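Local coordinates for TBC1 domain family member 22A (Homo sapiens, PDB 2QFZ), which probably acts as a GTPase-activating protein for Rab-family GTPases through its TBC domain, the part of the chain described here, at residues 24-29 with 52-57; 229-234 with 294-299; 238-243 with 300-305; 263-268 with 320-325. All blocks are in the same frame, centred on the assembly; numbering follows the deposited sequence.

Contact 1 (24-29 with 52-57)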
loop_
_atom_site.group_PDB
_atom_site.type_symbol
_atom_site.label_atom_id
_atom_site.label_comp_id
_atom_site.label_asym_id
_atom_site.label_seq_id
_atom_site.Cartn_x
_atom_site.Cartn_y
_atom_site.Cartn_z
ATOM N N SER A 24 20.134 -15.108 10.141
ATOM C CA SER A 24 19.768 -16.525 9.777
ATOM C C SER A 24 18.526 -16.627 8.889
ATOM O O SER A 24 18.528 -17.347 7.880
ATOM C CB SER A 24 19.530 -17.361 11.011
ATOM O OG SER A 24 19.105 -18.655 10.614
ATOM N N ARG A 25 17.448 -15.962 9.309
ATOM C CA ARG A 25 16.378 -15.588 8.383
ATOM C C ARG A 25 16.978 -14.501 7.464
ATOM O O ARG A 25 16.821 -14.561 6.274
ATOM C CB ARG A 25 15.153 -15.025 9.130
ATOM C CG ARG A 25 13.993 -14.584 8.186
ATOM C CD ARG A 25 12.703 -14.032 8.916
ATOM N NE ARG A 25 11.641 -13.732 7.923
ATOM C CZ ARG A 25 10.998 -14.674 7.225
ATOM N NH1 ARG A 25 11.251 -15.980 7.417
ATOM N NH2 ARG A 25 10.072 -14.343 6.366
ATOM N N LEU A 26 17.658 -13.521 8.060
ATOM C CA LEU A 26 18.350 -12.453 7.320
ATOM C C LEU A 26 19.426 -13.009 6.361
ATOM O O LEU A 26 19.480 -12.625 5.173
ATOM C CB LEU A 26 18.966 -11.454 8.309
ATOM C CG LEU A 26 19.645 -10.213 7.721
ATOM C CD1 LEU A 26 18.621 -9.380 6.858
ATOM C CD2 LEU A 26 20.291 -9.360 8.834
ATOM N N ASP A 27 20.271 -13.913 6.873
ATOM C CA ASP A 27 21.230 -14.661 6.036
ATOM C C ASP A 27 20.578 -15.442 4.881
ATOM O O ASP A 27 21.167 -15.595 3.850
ATOM C CB ASP A 27 22.073 -15.622 6.906
ATOM N N LYS A 28 19.350 -15.918 5.050
ATOM C CA LYS A 28 18.635 -16.596 3.950
ATOM C C LYS A 28 18.190 -15.606 2.849
ATOM O O LYS A 28 18.380 -15.864 1.671
ATOM C CB LYS A 28 17.421 -17.374 4.498
ATOM C CG LYS A 28 17.316 -18.814 4.020
ATOM C CD LYS A 28 17.083 -19.786 5.184
ATOM C CE LYS A 28 15.778 -19.525 5.949
ATOM N NZ LYS A 28 15.847 -20.054 7.345
ATOM N N PHE A 29 17.596 -14.483 3.252
ATOM C CA PHE A 29 17.259 -13.395 2.319
ATOM C C PHE A 29 18.486 -12.924 1.539
ATOM O O PHE A 29 18.471 -12.858 0.303
ATOM C CB PHE A 29 16.664 -12.191 3.080
ATOM C CG PHE A 29 15.225 -12.326 3.347
ATOM C CD1 PHE A 29 14.286 -11.915 2.397
ATOM C CD2 PHE A 29 14.783 -12.927 4.501
ATOM C CE1 PHE A 29 12.943 -12.058 2.644
ATOM C CE2 PHE A 29 13.415 -13.091 4.738
ATOM C CZ PHE A 29 12.511 -12.644 3.822
ATOM N N PRO A 52 12.900 -8.925 6.759
ATOM C CA PRO A 52 13.742 -8.150 7.640
ATOM C C PRO A 52 14.113 -6.809 7.043
ATOM O O PRO A 52 14.454 -6.738 5.857
ATOM C CB PRO A 52 15.008 -9.009 7.775
ATOM C CG PRO A 52 14.634 -10.314 7.411
ATOM C CD PRO A 52 13.519 -10.203 6.411
ATOM N N LYS A 53 14.073 -5.767 7.866
ATOM C CA LYS A 53 14.256 -4.385 7.424
ATOM C C LYS A 53 15.497 -4.115 6.538
ATOM O O LYS A 53 15.375 -3.422 5.519
ATOM C CB LYS A 53 14.206 -3.461 8.632
ATOM C CG LYS A 53 14.561 -2.028 8.350
ATOM C CD LYS A 53 14.380 -1.153 9.594
ATOM C CE LYS A 53 12.898 -0.869 9.894
ATOM N NZ LYS A 53 12.683 0.575 10.292
ATOM N N PRO A 54 16.679 -4.654 6.909
ATOM C CA PRO A 54 17.907 -4.513 6.091
ATOM C C PRO A 54 17.805 -4.926 4.608
ATOM O O PRO A 54 18.459 -4.336 3.737
ATOM C CB PRO A 54 18.922 -5.423 6.832
ATOM C CG PRO A 54 18.458 -5.362 8.255
ATOM C CD PRO A 54 16.957 -5.406 8.149
ATOM N N VAL A 55 16.994 -5.920 4.312
ATOM C CA VAL A 55 16.826 -6.366 2.936
ATOM C C VAL A 55 15.472 -5.979 2.318
ATOM O O VAL A 55 15.166 -6.380 1.183
ATOM C CB VAL A 55 17.086 -7.893 2.842
ATOM C CG1 VAL A 55 18.542 -8.173 3.132
ATOM C CG2 VAL A 55 16.174 -8.687 3.798
ATOM N N ARG A 56 14.662 -5.172 3.030
ATOM C CA ARG A 56 13.328 -4.865 2.532
ATOM C C ARG A 56 13.353 -4.022 1.252
ATOM O O ARG A 56 12.698 -4.376 0.305
ATOM C CB ARG A 56 12.389 -4.270 3.620
ATOM C CG ARG A 56 11.000 -4.025 3.153
ATOM C CD ARG A 56 10.134 -3.355 4.239
ATOM N NE ARG A 56 9.480 -4.313 5.128
ATOM C CZ ARG A 56 9.487 -4.274 6.459
ATOM N NH1 ARG A 56 10.163 -3.353 7.112
ATOM N NH2 ARG A 56 8.824 -5.199 7.140
ATOM N N PRO A 57 14.145 -2.931 1.203
ATOM C CA PRO A 57 14.191 -2.173 -0.033
ATOM C C PRO A 57 14.505 -2.994 -1.295
ATOM O O PRO A 57 13.780 -2.874 -2.282
ATOM C CB PRO A 57 15.294 -1.122 0.245
ATOM C CG PRO A 57 15.205 -0.966 1.773
ATOM C CD PRO A 57 15.046 -2.363 2.220
#
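Phe29, on the first turns of helix 25-34, turns its ring toward Pro52, which lies against both it and Leu26. Its CG lies beside the backbone N and anti to the carbonyl carbon (chi1 -83°), which swings the ring off the helix so that one face meets Pro52 CD and, farther off, CG. Pro52 CD sits over that face, 3.7 Å from the Phe29 ring centroid and 25° off its normal, a CH-pi contact. It is displaced toward the rim, with Phe29 CE2 only 3.3 Å from Pro52 CD. The aromatic ring is also bordered from its own helix: Arg25 CG lies in plane at the edge, and Phe29 CE2 lies above the Arg25 guanidinium, whose NH2 is bonded to Gly50 O. Lower on the side chain, Phe29 CB is 3.6 Å from Val55 CG2, the branch held in the crowded position between the backbone N and carbonyl carbon. Leu26, with CG anti to the backbone N (chi1 -176°), works through one methyl: its CD1 reaches Pro52 CB at 3.7 Å and Val55 CG1 at 3.9 Å, and also brushes Pro54 CB at 4.0 Å. An alanine at Phe29 would remove the whole ring and would probably leave Pro52 without its CH-pi partner, loosening helix 25-34 from residues 52-55. No hydrogen bond crosses here. Val55 is the N-cap of helix 56-63, and Arg56, which follows, is the arginine of the RxxxW motif characteristic of TBC domains, so this apolar patch packs the N-terminal helix against the entry to that motif.

Contact 2 (229-234 with 294-299)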
loop_
_atom_site.group_PDB
_atom_site.type_symbol
_atom_site.label_atom_id
_atom_site.label_comp_id
_atom_site.label_asym_id
_atom_site.label_seq_id
_atom_site.Cartn_x
_atom_site.Cartn_y
_atom_site.Cartn_z
ATOM N N GLU A 229 -22.238 -14.308 8.794
ATOM C CA GLU A 229 -23.546 -13.872 8.411
ATOM C C GLU A 229 -24.136 -13.065 9.547
ATOM O O GLU A 229 -24.950 -12.198 9.313
ATOM C CB GLU A 229 -24.423 -15.088 8.057
ATOM N N GLN A 230 -23.693 -13.316 10.776
ATOM C CA GLN A 230 -24.167 -12.543 11.921
ATOM C C GLN A 230 -23.693 -11.070 11.851
ATOM O O GLN A 230 -24.502 -10.147 11.980
ATOM C CB GLN A 230 -23.741 -13.206 13.227
ATOM C CG GLN A 230 -24.499 -12.717 14.425
ATOM C CD GLN A 230 -24.040 -13.349 15.731
ATOM O OE1 GLN A 230 -23.184 -14.246 15.757
ATOM N NE2 GLN A 230 -24.615 -12.870 16.834
ATOM N N VAL A 231 -22.413 -10.847 11.593
ATOM C CA VAL A 231 -21.915 -9.477 11.330
ATOM C C VAL A 231 -22.662 -8.835 10.118
ATOM O O VAL A 231 -23.147 -7.729 10.204
ATOM C CB VAL A 231 -20.374 -9.460 11.141
ATOM C CG1 VAL A 231 -19.906 -8.118 10.591
ATOM C CG2 VAL A 231 -19.665 -9.804 12.475
ATOM N N HIS A 232 -22.781 -9.567 9.010
ATOM C CA HIS A 232 -23.536 -9.109 7.822
ATOM C C HIS A 232 -24.966 -8.564 8.066
ATOM O O HIS A 232 -25.328 -7.508 7.530
ATOM C CB HIS A 232 -23.591 -10.234 6.786
ATOM C CG HIS A 232 -24.302 -9.850 5.532
ATOM N ND1 HIS A 232 -23.832 -8.874 4.686
ATOM C CD2 HIS A 232 -25.448 -10.310 4.983
ATOM C CE1 HIS A 232 -24.661 -8.751 3.661
ATOM N NE2 HIS A 232 -25.648 -9.616 3.814
ATOM N N ARG A 233 -25.746 -9.280 8.892
ATOM C CA ARG A 233 -27.113 -8.929 9.229
ATOM C C ARG A 233 -27.225 -7.823 10.251
ATOM O O ARG A 233 -28.141 -7.005 10.176
ATOM C CB ARG A 233 -27.887 -10.157 9.730
ATOM C CG ARG A 233 -27.942 -11.268 8.734
ATOM C CD ARG A 233 -28.925 -12.343 9.118
ATOM N NE ARG A 233 -29.019 -13.317 8.042
ATOM C CZ ARG A 233 -29.839 -14.370 8.022
ATOM N NH1 ARG A 233 -30.665 -14.612 9.039
ATOM N NH2 ARG A 233 -29.826 -15.191 6.961
ATOM N N HIS A 234 -26.308 -7.786 11.206
ATOM C CA HIS A 234 -26.248 -6.685 12.124
ATOM C C HIS A 234 -25.988 -5.348 11.363
ATOM O O HIS A 234 -26.606 -4.302 11.665
ATOM C CB HIS A 234 -25.175 -6.987 13.184
ATOM C CG HIS A 234 -25.032 -5.945 14.243
ATOM N ND1 HIS A 234 -25.801 -5.929 15.392
ATOM C CD2 HIS A 234 -24.185 -4.894 14.342
ATOM C CE1 HIS A 234 -25.436 -4.908 16.144
ATOM N NE2 HIS A 234 -24.465 -4.258 15.525
ATOM N N LYS A 294 -17.119 -8.665 17.912
ATOM C CA LYS A 294 -17.681 -8.502 19.269
ATOM C C LYS A 294 -18.152 -7.077 19.522
ATOM O O LYS A 294 -19.294 -6.853 19.906
ATOM C CB LYS A 294 -16.617 -8.893 20.325
ATOM C CG LYS A 294 -16.952 -8.528 21.810
ATOM N N GLU A 295 -17.265 -6.111 19.304
ATOM C CA GLU A 295 -17.623 -4.705 19.397
ATOM C C GLU A 295 -18.696 -4.230 18.365
ATOM O O GLU A 295 -19.472 -3.348 18.681
ATOM C CB GLU A 295 -16.372 -3.842 19.274
ATOM C CG GLU A 295 -15.362 -4.020 20.413
ATOM C CD GLU A 295 -14.225 -5.002 20.121
ATOM O OE1 GLU A 295 -14.445 -6.052 19.470
ATOM O OE2 GLU A 295 -13.086 -4.708 20.572
ATOM N N ILE A 296 -18.711 -4.802 17.152
ATOM C CA ILE A 296 -19.738 -4.530 16.130
ATOM C C ILE A 296 -21.129 -4.981 16.588
ATOM O O ILE A 296 -22.071 -4.220 16.572
ATOM C CB ILE A 296 -19.416 -5.245 14.756
ATOM C CG1 ILE A 296 -18.259 -4.573 14.031
ATOM C CG2 ILE A 296 -20.649 -5.276 13.808
ATOM C CD1 ILE A 296 -17.702 -5.406 12.838
ATOM N N LEU A 297 -21.235 -6.237 16.965
ATOM C CA LEU A 297 -22.475 -6.840 17.417
ATOM C C LEU A 297 -23.062 -6.274 18.745
ATOM O O LEU A 297 -24.267 -6.397 18.982
ATOM C CB LEU A 297 -22.266 -8.339 17.537
ATOM C CG LEU A 297 -22.026 -9.069 16.194
ATOM C CD1 LEU A 297 -21.396 -10.481 16.426
ATOM C CD2 LEU A 297 -23.302 -9.182 15.424
ATOM N N GLU A 298 -22.218 -5.644 19.567
ATOM C CA GLU A 298 -22.640 -4.969 20.785
ATOM C C GLU A 298 -23.101 -3.541 20.510
ATOM O O GLU A 298 -23.824 -2.947 21.328
ATOM C CB GLU A 298 -21.475 -4.893 21.772
ATOM N N GLU A 299 -22.667 -2.981 19.373
ATOM C CA GLU A 299 -23.037 -1.630 18.990
ATOM C C GLU A 299 -24.389 -1.609 18.278
ATOM O O GLU A 299 -24.554 -2.238 17.241
ATOM C CB GLU A 299 -21.948 -1.022 18.094
ATOM C CG GLU A 299 -22.167 0.408 17.769
ATOM C CD GLU A 299 -22.288 1.255 18.999
ATOM O OE1 GLU A 299 -21.234 1.577 19.599
ATOM O OE2 GLU A 299 -23.435 1.603 19.371
#
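The His234 ring lies over the backbone of Leu297, whose CA sits above the ring centre, 3.8 Å from the centroid of His234 and 12° off its normal, a CH-pi contact. It joins two neighbouring helices of the all-helical TBC fold, 229-237 and 293-298, whose short segments run in the same general direction at 38° with axes 9.8 Å apart. The ring is carried across by a chi1 that sets CG anti to the backbone N, and Leu297 CD2 packs beneath its stem, 3.7 Å from His234 CB. Leu297 also crosses Gln230 at about a right angle, CD2 lying 3.9 Å from Gln230 CG, while the amide oxygen of Gln230 is bonded to Arg293. On the inner side Val231 CG1 and Ile296 CD1 meet loosely, and Ile296 CG2 approaches His234 CD2 at 3.6 Å. A leucine in place of His234 would lose the ring nitrogen and is likely to cost the polar link to the end of helix 293-298. That link is weak: His234 NE2 donates to Glu299 O at 2.7 Å with an N-H...O angle of 129°, while Ile296 O, 2.6 Å from His234 NE2, is too poorly aligned to form a hydrogen bond.

Contact 3 (238-243 with 300-305)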
loop_
_atom_site.group_PDB
_atom_site.type_symbol
_atom_site.label_atom_id
_atom_site.label_comp_id
_atom_site.label_asym_id
_atom_site.label_seq_id
_atom_site.Cartn_x
_atom_site.Cartn_y
_atom_site.Cartn_z
ATOM N N HIS A 238 -28.821 -2.350 11.267
ATOM C CA HIS A 238 -28.564 -0.972 11.739
ATOM C C HIS A 238 -28.247 0.026 10.614
ATOM O O HIS A 238 -27.668 1.066 10.862
ATOM C CB HIS A 238 -27.470 -1.021 12.809
ATOM C CG HIS A 238 -27.881 -1.816 13.999
ATOM N ND1 HIS A 238 -27.741 -3.190 14.059
ATOM C CD2 HIS A 238 -28.548 -1.452 15.125
ATOM C CE1 HIS A 238 -28.278 -3.628 15.186
ATOM N NE2 HIS A 238 -28.775 -2.596 15.849
ATOM N N GLU A 239 -28.659 -0.309 9.386
ATOM C CA GLU A 239 -28.587 0.573 8.229
ATOM C C GLU A 239 -27.169 1.023 7.897
ATOM O O GLU A 239 -26.993 2.115 7.400
ATOM C CB GLU A 239 -29.475 1.826 8.442
ATOM C CG GLU A 239 -30.947 1.525 8.810
ATOM C CD GLU A 239 -31.800 1.162 7.611
ATOM O OE1 GLU A 239 -31.254 1.101 6.485
ATOM O OE2 GLU A 239 -33.021 0.947 7.789
ATOM N N VAL A 240 -26.155 0.213 8.175
ATOM C CA VAL A 240 -24.812 0.540 7.682
ATOM C C VAL A 240 -24.562 -0.240 6.403
ATOM O O VAL A 240 -24.662 -1.472 6.407
ATOM C CB VAL A 240 -23.678 0.253 8.731
ATOM C CG1 VAL A 240 -22.303 0.649 8.130
ATOM C CG2 VAL A 240 -23.942 1.015 10.044
ATOM N N ARG A 241 -24.262 0.489 5.315
ATOM C CA ARG A 241 -23.916 -0.089 4.016
ATOM C C ARG A 241 -22.407 -0.292 3.936
ATOM O O ARG A 241 -21.657 0.540 4.412
ATOM C CB ARG A 241 -24.320 0.856 2.872
ATOM C CG ARG A 241 -25.816 1.030 2.698
ATOM C CD ARG A 241 -26.122 1.881 1.513
ATOM N NE ARG A 241 -25.879 3.311 1.778
ATOM C CZ ARG A 241 -24.993 4.061 1.151
ATOM N NH1 ARG A 241 -24.199 3.557 0.201
ATOM N NH2 ARG A 241 -24.891 5.325 1.481
ATOM N N TYR A 242 -21.937 -1.360 3.295
ATOM C CA TYR A 242 -20.480 -1.558 3.256
ATOM C C TYR A 242 -19.731 -0.366 2.642
ATOM O O TYR A 242 -18.662 -0.030 3.087
ATOM C CB TYR A 242 -20.091 -2.868 2.565
ATOM C CG TYR A 242 -20.422 -4.113 3.344
ATOM C CD1 TYR A 242 -21.744 -4.565 3.451
ATOM C CD2 TYR A 242 -19.412 -4.890 3.896
ATOM C CE1 TYR A 242 -22.043 -5.724 4.130
ATOM C CE2 TYR A 242 -19.695 -6.064 4.579
ATOM C CZ TYR A 242 -21.007 -6.478 4.695
ATOM O OH TYR A 242 -21.293 -7.643 5.373
ATOM N N LEU A 243 -20.334 0.309 1.675
ATOM C CA LEU A 243 -19.679 1.395 0.953
ATOM C C LEU A 243 -19.357 2.566 1.834
ATOM O O LEU A 243 -18.370 3.287 1.573
ATOM C CB LEU A 243 -20.557 1.868 -0.200
ATOM C CG LEU A 243 -19.958 2.704 -1.327
ATOM C CD1 LEU A 243 -18.867 1.948 -2.077
ATOM C CD2 LEU A 243 -21.098 3.076 -2.285
ATOM N N LYS A 300 -25.340 -0.867 18.839
ATOM C CA LYS A 300 -26.707 -0.786 18.314
ATOM C C LYS A 300 -27.164 0.606 17.902
ATOM O O LYS A 300 -28.263 0.749 17.400
ATOM C CB LYS A 300 -27.684 -1.351 19.354
ATOM C CG LYS A 300 -27.432 -2.799 19.611
ATOM C CD LYS A 300 -28.120 -3.312 20.849
ATOM C CE LYS A 300 -28.044 -4.845 20.866
ATOM N NZ LYS A 300 -26.755 -5.330 20.275
ATOM N N ASP A 301 -26.340 1.634 18.103
ATOM C CA ASP A 301 -26.612 2.955 17.525
ATOM C C ASP A 301 -25.984 3.022 16.117
ATOM O O ASP A 301 -24.819 2.704 15.978
ATOM C CB ASP A 301 -26.017 4.019 18.443
ATOM C CG ASP A 301 -26.278 5.421 17.955
ATOM O OD1 ASP A 301 -27.460 5.842 17.932
ATOM O OD2 ASP A 301 -25.295 6.104 17.594
ATOM N N PHE A 302 -26.752 3.426 15.078
ATOM C CA PHE A 302 -26.209 3.568 13.701
ATOM C C PHE A 302 -25.006 4.514 13.620
ATOM O O PHE A 302 -24.021 4.200 12.952
ATOM C CB PHE A 302 -27.270 4.049 12.675
ATOM C CG PHE A 302 -26.654 4.579 11.370
ATOM C CD1 PHE A 302 -26.214 3.702 10.369
ATOM C CD2 PHE A 302 -26.468 5.954 11.171
ATOM C CE1 PHE A 302 -25.615 4.189 9.189
ATOM C CE2 PHE A 302 -25.873 6.448 9.990
ATOM C CZ PHE A 302 -25.451 5.569 8.998
ATOM N N GLN A 303 -25.117 5.685 14.255
ATOM C CA GLN A 303 -24.076 6.742 14.168
ATOM C C GLN A 303 -22.734 6.287 14.764
ATOM O O GLN A 303 -21.674 6.506 14.185
ATOM C CB GLN A 303 -24.565 8.017 14.885
ATOM C CG GLN A 303 -23.667 9.261 14.731
ATOM C CD GLN A 303 -23.976 10.364 15.788
ATOM O OE1 GLN A 303 -24.892 10.230 16.618
ATOM N NE2 GLN A 303 -23.199 11.451 15.745
ATOM N N GLU A 304 -22.790 5.682 15.941
ATOM C CA GLU A 304 -21.592 5.177 16.604
ATOM C C GLU A 304 -21.049 3.930 15.937
ATOM O O GLU A 304 -19.853 3.708 15.988
ATOM C CB GLU A 304 -21.869 4.892 18.093
ATOM C CG GLU A 304 -22.104 6.128 18.924
ATOM C CD GLU A 304 -22.107 5.856 20.438
ATOM O OE1 GLU A 304 -22.081 6.816 21.217
ATOM O OE2 GLU A 304 -22.135 4.690 20.859
ATOM N N LEU A 305 -21.930 3.103 15.348
ATOM C CA LEU A 305 -21.511 1.916 14.592
ATOM C C LEU A 305 -20.658 2.288 13.363
ATOM O O LEU A 305 -19.551 1.778 13.176
ATOM C CB LEU A 305 -22.714 1.094 14.128
ATOM C CG LEU A 305 -22.375 -0.187 13.355
ATOM C CD1 LEU A 305 -21.351 -1.053 14.082
ATOM C CD2 LEU A 305 -23.667 -1.018 13.000
#
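With CG anti to the backbone N (chi1 164°), Phe302 throws its ring across the end of helix 229-237, while His238, its CG beside the backbone N (chi1 -62°), turns its imidazole toward Lys300. The phenyl ring meets the carbonyls of the turn: Phe302 CD1 is 3.1 Å from His238 O, which lies at the ring edge near its plane, and Phe302 CE1 is 3.1 Å from Glu239 O. These carbonyls belong to the Schellman motif that ends helix 229-237, with Glu239 at positive phi as its C-prime residue. Behind them Val240 CG2 wedges between two apolar side chains, 3.5 Å from Phe302 CD1 and 3.6 Å from Leu305 CD2, whose methyl also packs on His238 CB. Helix 302-309 starts in the same place: Asp301 is its N-cap, and Asp301 OD2 accepts from Glu304 N at 3.0 Å, the N-H arriving from above the carboxylate plane. One helix thus ends where another begins. His238 CD2 lies 3.2 Å from Lys300 O, and His238 ND1 is hydrogen-bonded to His234 O. That bond implies a proton on ND1, and the nearby ammonium of Lys300, its NZ 5.6 Å from His238 NE2, would probably disfavour a second proton at NE2.

Contact 4 (263-268 with 320-325)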
loop_
_atom_site.group_PDB
_atom_site.type_symbol
_atom_site.label_atom_id
_atom_site.label_comp_id
_atom_site.label_asym_id
_atom_site.label_seq_id
_atom_site.Cartn_x
_atom_site.Cartn_y
_atom_site.Cartn_z
ATOM N N THR A 263 1.141 -0.990 7.645
ATOM C CA THR A 263 0.926 -1.036 6.178
ATOM C C THR A 263 2.224 -1.638 5.534
ATOM O O THR A 263 2.166 -2.477 4.645
ATOM C CB THR A 263 0.625 0.376 5.617
ATOM O OG1 THR A 263 -0.656 0.858 6.096
ATOM C CG2 THR A 263 0.667 0.426 4.028
ATOM N N ILE A 264 3.386 -1.250 6.049
ATOM C CA ILE A 264 4.653 -1.729 5.493
ATOM C C ILE A 264 4.718 -3.244 5.636
ATOM O O ILE A 264 5.005 -3.956 4.692
ATOM C CB ILE A 264 5.899 -0.973 6.123
ATOM C CG1 ILE A 264 5.925 0.428 5.586
ATOM C CG2 ILE A 264 7.216 -1.753 5.847
ATOM C CD1 ILE A 264 6.889 1.438 6.295
ATOM N N ARG A 265 4.380 -3.762 6.813
ATOM C CA ARG A 265 4.370 -5.189 7.010
ATOM C C ARG A 265 3.367 -5.971 6.105
ATOM O O ARG A 265 3.707 -6.996 5.467
ATOM C CB ARG A 265 4.156 -5.480 8.494
ATOM C CG ARG A 265 4.037 -6.921 8.857
ATOM C CD ARG A 265 5.195 -7.811 8.353
ATOM N NE ARG A 265 4.841 -9.177 8.606
ATOM C CZ ARG A 265 4.193 -9.974 7.773
ATOM N NH1 ARG A 265 3.873 -9.600 6.534
ATOM N NH2 ARG A 265 3.881 -11.199 8.179
ATOM N N LEU A 266 2.139 -5.484 6.091
ATOM C CA LEU A 266 1.082 -5.919 5.211
ATOM C C LEU A 266 1.548 -5.978 3.747
ATOM O O LEU A 266 1.288 -6.982 3.047
ATOM C CB LEU A 266 -0.094 -4.951 5.363
ATOM C CG LEU A 266 -1.561 -5.404 5.256
ATOM C CD1 LEU A 266 -1.971 -6.393 6.335
ATOM C CD2 LEU A 266 -2.514 -4.130 5.279
ATOM N N TRP A 267 2.276 -4.951 3.287
ATOM C CA TRP A 267 2.694 -4.929 1.862
ATOM C C TRP A 267 3.806 -5.940 1.544
ATOM O O TRP A 267 3.917 -6.315 0.381
ATOM C CB TRP A 267 3.037 -3.507 1.349
ATOM C CG TRP A 267 1.842 -2.592 1.201
ATOM C CD1 TRP A 267 0.593 -2.759 1.723
ATOM C CD2 TRP A 267 1.814 -1.345 0.515
ATOM N NE1 TRP A 267 -0.215 -1.685 1.388
ATOM C CE2 TRP A 267 0.526 -0.811 0.649
ATOM C CE3 TRP A 267 2.755 -0.642 -0.241
ATOM C CZ2 TRP A 267 0.162 0.397 0.069
ATOM C CZ3 TRP A 267 2.388 0.560 -0.802
ATOM C CH2 TRP A 267 1.132 1.072 -0.639
ATOM N N ASP A 268 4.580 -6.414 2.559
ATOM C CA ASP A 268 5.513 -7.550 2.393
ATOM C C ASP A 268 4.739 -8.751 1.819
ATOM O O ASP A 268 5.117 -9.374 0.816
ATOM C CB ASP A 268 6.145 -8.010 3.703
ATOM C CG ASP A 268 7.157 -7.058 4.275
ATOM O OD1 ASP A 268 7.585 -6.067 3.645
ATOM O OD2 ASP A 268 7.522 -7.306 5.442
ATOM N N GLU A 320 2.662 -8.602 15.575
ATOM C CA GLU A 320 1.817 -9.714 16.007
ATOM C C GLU A 320 0.371 -9.573 15.493
ATOM O O GLU A 320 -0.229 -10.551 15.111
ATOM C CB GLU A 320 1.811 -9.859 17.537
ATOM N N ASP A 321 -0.167 -8.362 15.519
ATOM C CA ASP A 321 -1.560 -8.108 15.109
ATOM C C ASP A 321 -1.709 -8.284 13.599
ATOM O O ASP A 321 -2.629 -8.915 13.128
ATOM C CB ASP A 321 -1.983 -6.715 15.546
ATOM C CG ASP A 321 -2.084 -6.574 17.067
ATOM O OD1 ASP A 321 -2.907 -7.275 17.684
ATOM O OD2 ASP A 321 -1.380 -5.734 17.636
ATOM N N ILE A 322 -0.763 -7.761 12.845
ATOM C CA ILE A 322 -0.758 -7.950 11.397
ATOM C C ILE A 322 -0.577 -9.390 10.931
ATOM O O ILE A 322 -1.272 -9.811 9.999
ATOM C CB ILE A 322 0.286 -7.029 10.730
ATOM C CG1 ILE A 322 -0.121 -5.579 10.947
ATOM C CG2 ILE A 322 0.384 -7.308 9.208
ATOM C CD1 ILE A 322 -1.534 -5.216 10.295
ATOM N N SER A 323 0.339 -10.137 11.564
ATOM C CA SER A 323 0.548 -11.564 11.275
ATOM C C SER A 323 -0.717 -12.365 11.508
ATOM O O SER A 323 -1.054 -13.247 10.719
ATOM C CB SER A 323 1.667 -12.184 12.158
ATOM O OG SER A 323 2.817 -11.354 12.179
ATOM N N LEU A 324 -1.411 -12.071 12.599
ATOM C CA LEU A 324 -2.716 -12.698 12.855
ATOM C C LEU A 324 -3.743 -12.340 11.788
ATOM O O LEU A 324 -4.386 -13.226 11.231
ATOM C CB LEU A 324 -3.229 -12.307 14.239
ATOM C CG LEU A 324 -2.453 -12.944 15.400
ATOM N N LEU A 325 -3.873 -11.049 11.464
ATOM C CA LEU A 325 -4.796 -10.622 10.417
ATOM C C LEU A 325 -4.524 -11.362 9.087
ATOM O O LEU A 325 -5.451 -11.865 8.398
ATOM C CB LEU A 325 -4.717 -9.096 10.245
ATOM C CG LEU A 325 -5.709 -8.402 9.315
ATOM C CD1 LEU A 325 -7.150 -8.608 9.867
ATOM C CD2 LEU A 325 -5.356 -6.921 9.144
#
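Ile322 points from helix 319-335 toward helix 260-270, and its CB and both branch ends meet the facing segment. Its CB is near Arg265, 4.2 Å from Arg265 CG. The CG2 branch, anti to the backbone N, reaches deepest: it lies 3.7 Å from Arg265 CG and 3.8 Å from Leu266 CD1, so it fits between two successive side chains of the facing helix. The other branch leaves CG1 beside the backbone N, and the turn at chi2 (-61°) brings CD1 back within 4.2 Å of Leu266 CD1. Leu266 and Ile322 cross at about a right angle, whereas Arg265 and Ile322 slide past each other in opposite directions. Arg265 contributes its aliphatic part: its CG is anti to the backbone N, and the chain then bends at chi2 (53°), turning the guanidinium past Ile322 toward Ser323. Arg265 NH2 stops 4.1 Å from Ser323 OG, and the polar groups find other partners, NH1 at Thr269 and the serine hydroxyl at Asp319 O. On the buried side Leu325 CD2 comes to 4.4 Å from Leu266 CD1, and Val284 of helix 276-291 touches both leucines. The contact is therefore apolar at its core, with the charged head kept at its border. The axes of the short segments pass 9.9 Å apart at 36°, a helix pair packed by interdigitating side chains. Asp268, one turn on from Ile264, bridges to Arg56 and bonds Trp60 NE1, linking this packing to the RxxxW motif of the TBC domain.

In the fold
All four contacts join helices or their ends, in a chain with no strands. Contact 1 closes before the others open; contacts 2, 3 and 4 alternate along the chain, so the region from 229 to 268 folds against that from 294 to 325. Contacts 2 and 3 are neighbours, with centres 10 Å apart, and touch through His232 ND1 and Tyr242 OH as well as Glu299 and Leu305. Contact 4 lies nearer the middle, 11 Å from the chain centre, and meets contact 1, 16 Å away, by the Arg56-Asp268 salt bridge. Contacts 1 and 3 lie 43 Å apart, and this bridge ties the N-terminal helices, with the RxxxW arginine, to the C-terminal helical half.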